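Local coordinates for CBS domain-containing protein (PDB 1PVM) that is of unknown function but joins a pair of CBS domains to a metal-binding domain resembling a zinc ribbon, at residues 69-72 with 73-76; 163-166 with 167-171. All blocks are in the same frame, centred on the assembly; numbering follows the deposited sequence.

Contact 1 of 2, residues 69-72 with 73-76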
loop_
_atom_site.group_PDB
_atom_site.type_symbol
_atom_site.label_atom_id
_atom_site.label_comp_id
_atom_site.label_asym_id
_atom_site.label_seq_id
_atom_site.Cartn_x
_atom_site.Cartn_y
_atom_site.Cartn_z
ATOM N N ASN B 69 -11.776 9.956 8.286
ATOM C CA ASN B 69 -11.258 11.277 8.623
ATOM C C ASN B 69 -11.112 11.497 10.131
ATOM O O ASN B 69 -11.685 12.431 10.699
ATOM C CB ASN B 69 -12.154 12.360 8.009
ATOM C CG ASN B 69 -11.540 13.740 8.094
ATOM O OD1 ASN B 69 -10.320 13.890 8.099
ATOM N ND2 ASN B 69 -12.383 14.761 8.142
ATOM N N LYS B 70 -10.334 10.630 10.770
ATOM C CA LYS B 70 -10.082 10.707 12.205
ATOM C C LYS B 70 -8.584 10.558 12.402
ATOM O O LYS B 70 -7.885 10.062 11.518
ATOM C CB LYS B 70 -10.771 9.553 12.944
ATOM C CG LYS B 70 -12.268 9.424 12.719
ATOM C CD LYS B 70 -13.014 10.560 13.367
ATOM C CE LYS B 70 -14.498 10.446 13.103
ATOM N NZ LYS B 70 -15.229 11.585 13.716
ATOM N N LYS B 71 -8.090 10.977 13.561
ATOM C CA LYS B 71 -6.671 10.836 13.861
ATOM C C LYS B 71 -6.374 9.345 14.005
ATOM O O LYS B 71 -7.212 8.581 14.489
ATOM C CB LYS B 71 -6.323 11.535 15.176
ATOM C CG LYS B 71 -6.498 13.043 15.151
ATOM C CD LYS B 71 -6.344 13.638 16.544
ATOM C CE LYS B 71 -4.974 13.342 17.124
ATOM N NZ LYS B 71 -4.801 13.945 18.476
ATOM N N PRO B 72 -5.175 8.912 13.582
ATOM C CA PRO B 72 -4.766 7.509 13.668
ATOM C C PRO B 72 -4.855 6.928 15.086
ATOM O O PRO B 72 -5.082 5.730 15.256
ATOM C CB PRO B 72 -3.325 7.540 13.161
ATOM C CG PRO B 72 -3.329 8.652 12.185
ATOM C CD PRO B 72 -4.180 9.710 12.840
ATOM N N ASP B 73 -4.672 7.765 16.102
ATOM C CA ASP B 73 -4.732 7.278 17.482
ATOM C C ASP B 73 -6.154 7.187 18.043
ATOM O O ASP B 73 -6.335 6.814 19.204
ATOM C CB ASP B 73 -3.885 8.166 18.408
ATOM C CG ASP B 73 -4.508 9.541 18.648
ATOM O OD1 ASP B 73 -5.669 9.767 18.239
ATOM O OD2 ASP B 73 -3.837 10.400 19.263
ATOM N N GLU B 74 -7.154 7.520 17.229
ATOM C CA GLU B 74 -8.550 7.489 17.669
ATOM C C GLU B 74 -9.351 6.353 17.050
ATOM O O GLU B 74 -10.558 6.240 17.287
ATOM C CB GLU B 74 -9.264 8.792 17.308
ATOM C CG GLU B 74 -8.639 10.059 17.839
ATOM C CD GLU B 74 -9.449 11.290 17.460
ATOM O OE1 GLU B 74 -9.757 11.463 16.254
ATOM O OE2 GLU B 74 -9.779 12.086 18.367
ATOM N N VAL B 75 -8.698 5.524 16.246
ATOM C CA VAL B 75 -9.396 4.427 15.597
ATOM C C VAL B 75 -8.749 3.072 15.846
ATOM O O VAL B 75 -7.596 2.855 15.475
ATOM C CB VAL B 75 -9.460 4.643 14.074
ATOM C CG1 VAL B 75 -10.166 3.461 13.412
ATOM C CG2 VAL B 75 -10.185 5.957 13.761
ATOM N N PRO B 76 -9.480 2.144 16.491
ATOM C CA PRO B 76 -8.934 0.808 16.759
ATOM C C PRO B 76 -8.912 0.034 15.441
ATOM O O PRO B 76 -9.835 0.161 14.631
ATOM C CB PRO B 76 -9.921 0.229 17.771
ATOM C CG PRO B 76 -11.219 0.856 17.366
ATOM C CD PRO B 76 -10.825 2.293 17.079
#
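Lys71 and Glu74 close a tight local turn in the loop between helix 58-65 and strand 87-89, and two bonds between them define it. Glu74 N donates to Lys71 O at 2.9 Å, approaching from 53° out of the carbonyl plane. Glu74 OE1 accepts from Lys71 N at 3.2 Å, on its anti side and 29° off the carboxylate plane. The Glu74 chain reaches that amide because CG lies beside its own backbone N (chi1 -57°) and the rest runs extended, back across Lys71 at a slant. Glu74 CD packs against Lys71 CD at 4.0 Å.

Beyond that carbon the lysine bends at chi3 and runs alongside Asp73, pointing the same way. Lys71 NZ stays 3.8 Å from Asp73 OD2, a long salt bridge; the stronger partner of this oxygen is Asn69 of the second subunit. Val75 CG2 meets Lys70 CB at 3.7 Å with the two side chains at about a right angle, while Pro72 and Val75 both rest on Phe65 of helix 58-65. With Pro72 and Asp73 at the corner in right-handed conformations, the arrangement is that of a type I beta turn, reinforced by a side-chain-to-backbone bond, in this loop of the CBS-domain pair.

Contact 2 of 2, residues 163-166 with 167-171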
loop_
_atom_site.group_PDB
_atom_site.type_symbol
_atom_site.label_atom_id
_atom_site.label_comp_id
_atom_site.label_asym_id
_atom_site.label_seq_id
_atom_site.Cartn_x
_atom_site.Cartn_y
_atom_site.Cartn_z
ATOM N N VAL B 163 -21.288 3.756 4.952
ATOM C CA VAL B 163 -22.380 4.728 5.027
ATOM C C VAL B 163 -21.678 6.089 5.064
ATOM O O VAL B 163 -20.982 6.410 6.032
ATOM C CB VAL B 163 -23.235 4.568 6.298
ATOM C CG1 VAL B 163 -24.281 5.675 6.349
ATOM C CG2 VAL B 163 -23.911 3.199 6.309
ATOM N N TYR B 164 -21.860 6.874 4.005
ATOM C CA TYR B 164 -21.212 8.177 3.876
ATOM C C TYR B 164 -22.076 9.367 4.258
ATOM O O TYR B 164 -23.305 9.287 4.226
ATOM C CB TYR B 164 -20.758 8.391 2.433
ATOM C CG TYR B 164 -19.890 7.298 1.856
ATOM C CD1 TYR B 164 -20.449 6.231 1.151
ATOM C CD2 TYR B 164 -18.505 7.345 1.993
ATOM C CE1 TYR B 164 -19.648 5.239 0.591
ATOM C CE2 TYR B 164 -17.696 6.362 1.440
ATOM C CZ TYR B 164 -18.270 5.314 0.741
ATOM O OH TYR B 164 -17.460 4.350 0.185
ATOM N N ASN B 165 -21.422 10.473 4.620
ATOM C CA ASN B 165 -22.133 11.706 4.943
ATOM C C ASN B 165 -21.842 12.709 3.820
ATOM O O ASN B 165 -21.219 12.345 2.822
ATOM C CB ASN B 165 -21.732 12.256 6.320
ATOM C CG ASN B 165 -20.276 12.672 6.410
ATOM O OD1 ASN B 165 -19.773 12.942 7.508
ATOM N ND2 ASN B 165 -19.592 12.742 5.272
ATOM N N GLU B 166 -22.284 13.955 3.972
ATOM C CA GLU B 166 -22.094 14.957 2.920
ATOM C C GLU B 166 -20.648 15.319 2.593
ATOM O O GLU B 166 -20.365 15.862 1.514
ATOM C CB GLU B 166 -22.870 16.229 3.262
ATOM C CG GLU B 166 -22.394 16.959 4.505
ATOM C CD GLU B 166 -23.344 18.080 4.908
ATOM O OE1 GLU B 166 -23.709 18.897 4.029
ATOM O OE2 GLU B 166 -23.723 18.142 6.097
ATOM N N LYS B 167 -19.738 15.015 3.516
ATOM C CA LYS B 167 -18.323 15.312 3.327
ATOM C C LYS B 167 -17.602 14.147 2.664
ATOM O O LYS B 167 -16.411 14.234 2.372
ATOM C CB LYS B 167 -17.664 15.607 4.676
ATOM C CG LYS B 167 -18.259 16.795 5.415
ATOM C CD LYS B 167 -17.632 16.985 6.793
ATOM C CE LYS B 167 -16.200 17.502 6.715
ATOM N NZ LYS B 167 -15.275 16.538 6.059
ATOM N N GLY B 168 -18.327 13.059 2.425
ATOM C CA GLY B 168 -17.715 11.890 1.826
ATOM C C GLY B 168 -17.025 11.052 2.890
ATOM O O GLY B 168 -16.315 10.094 2.582
ATOM N N GLU B 169 -17.222 11.412 4.154
ATOM C CA GLU B 169 -16.613 10.664 5.249
ATOM C C GLU B 169 -17.403 9.395 5.497
ATOM O O GLU B 169 -18.630 9.392 5.379
ATOM C CB GLU B 169 -16.627 11.469 6.553
ATOM C CG GLU B 169 -15.976 12.844 6.509
ATOM C CD GLU B 169 -16.189 13.607 7.807
ATOM O OE1 GLU B 169 -17.332 13.612 8.318
ATOM O OE2 GLU B 169 -15.222 14.206 8.320
ATOM N N ILE B 170 -16.709 8.315 5.836
ATOM C CA ILE B 170 -17.392 7.074 6.168
ATOM C C ILE B 170 -17.795 7.250 7.627
ATOM O O ILE B 170 -16.936 7.328 8.509
ATOM C CB ILE B 170 -16.465 5.838 6.052
ATOM C CG1 ILE B 170 -16.204 5.524 4.579
ATOM C CG2 ILE B 170 -17.104 4.637 6.743
ATOM C CD1 ILE B 170 -15.347 4.302 4.354
ATOM N N LYS B 171 -19.097 7.346 7.880
ATOM C CA LYS B 171 -19.579 7.514 9.243
ATOM C C LYS B 171 -19.488 6.203 10.008
ATOM O O LYS B 171 -19.015 6.161 11.140
ATOM C CB LYS B 171 -21.024 8.017 9.242
ATOM C CG LYS B 171 -21.146 9.494 9.555
ATOM C CD LYS B 171 -20.505 9.792 10.898
ATOM C CE LYS B 171 -20.652 11.240 11.282
ATOM N NZ LYS B 171 -19.851 11.540 12.487
#
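Val163 O accepts Lys171 N at 2.8 Å where strands 160-164 and 170-175 approach their connecting turn, the donor lying nearly in line with the carbonyl (C=O...N angle 170°). Tyr164 follows as the antiparallel non-hydrogen-bonded partner of Ile170, and their side chains lie side by side on the same face of the sheet. Tyr164 CE2 meets Ile170 CG1 at 3.6 Å, obliquely to the ring, whereas Gly168 O comes to the ring edge near its plane, 3.6 Å from Tyr164 CD2. A chi1 of -54°, which sets CG opposite the carbonyl carbon, brings the tyrosine ring to both. Tyr164 CA also makes a C-H...O contact with Glu169 O, 3.2 Å away.

Glu169 O also accepts from Asn165 N at 3.1 Å, in the carbonyl plane. Asn165 O in turn takes Gly168 N at 3.0 Å, a donor standing well above the carbonyl plane, which closes the type I turn from Asn165 to Gly168. Glu166 and Lys167 fill its corners. Lys167 NZ bends back to Glu169 OE2 at 3.2 Å, a salt bridge with a weak hydrogen bond; the stronger partner of that carboxylate is Asn69. Gly168, with a positive phi of 83°, and Glu169 together face Asn165, whose N and O bond to Glu169 O and Gly168 N. This is the signature of a type I turn with a G1 beta bulge, here closing the end of the hairpin of the zinc-ribbon-like domain.

How the contacts relate
Along the chain the two contacts come in series, neither nested nor crossed: contact 1 closes a turn in the loop after helix 58-65, and contact 2 closes the hairpin end much later, in the metal-binding domain. Their centres lie 15 Å apart, yet they touch directly. Asn69 ND2, at the start of contact 1, is 2.9 Å from Glu169 OE2 of contact 2, a probable hydrogen bond. The same nitrogen also bonds Asp73 of the second subunit, which joins the loop just before the turn, the hairpin and the second subunit at one amide. Lys167 extends this junction, since its backbone O accepts Lys33 NZ of the second subunit.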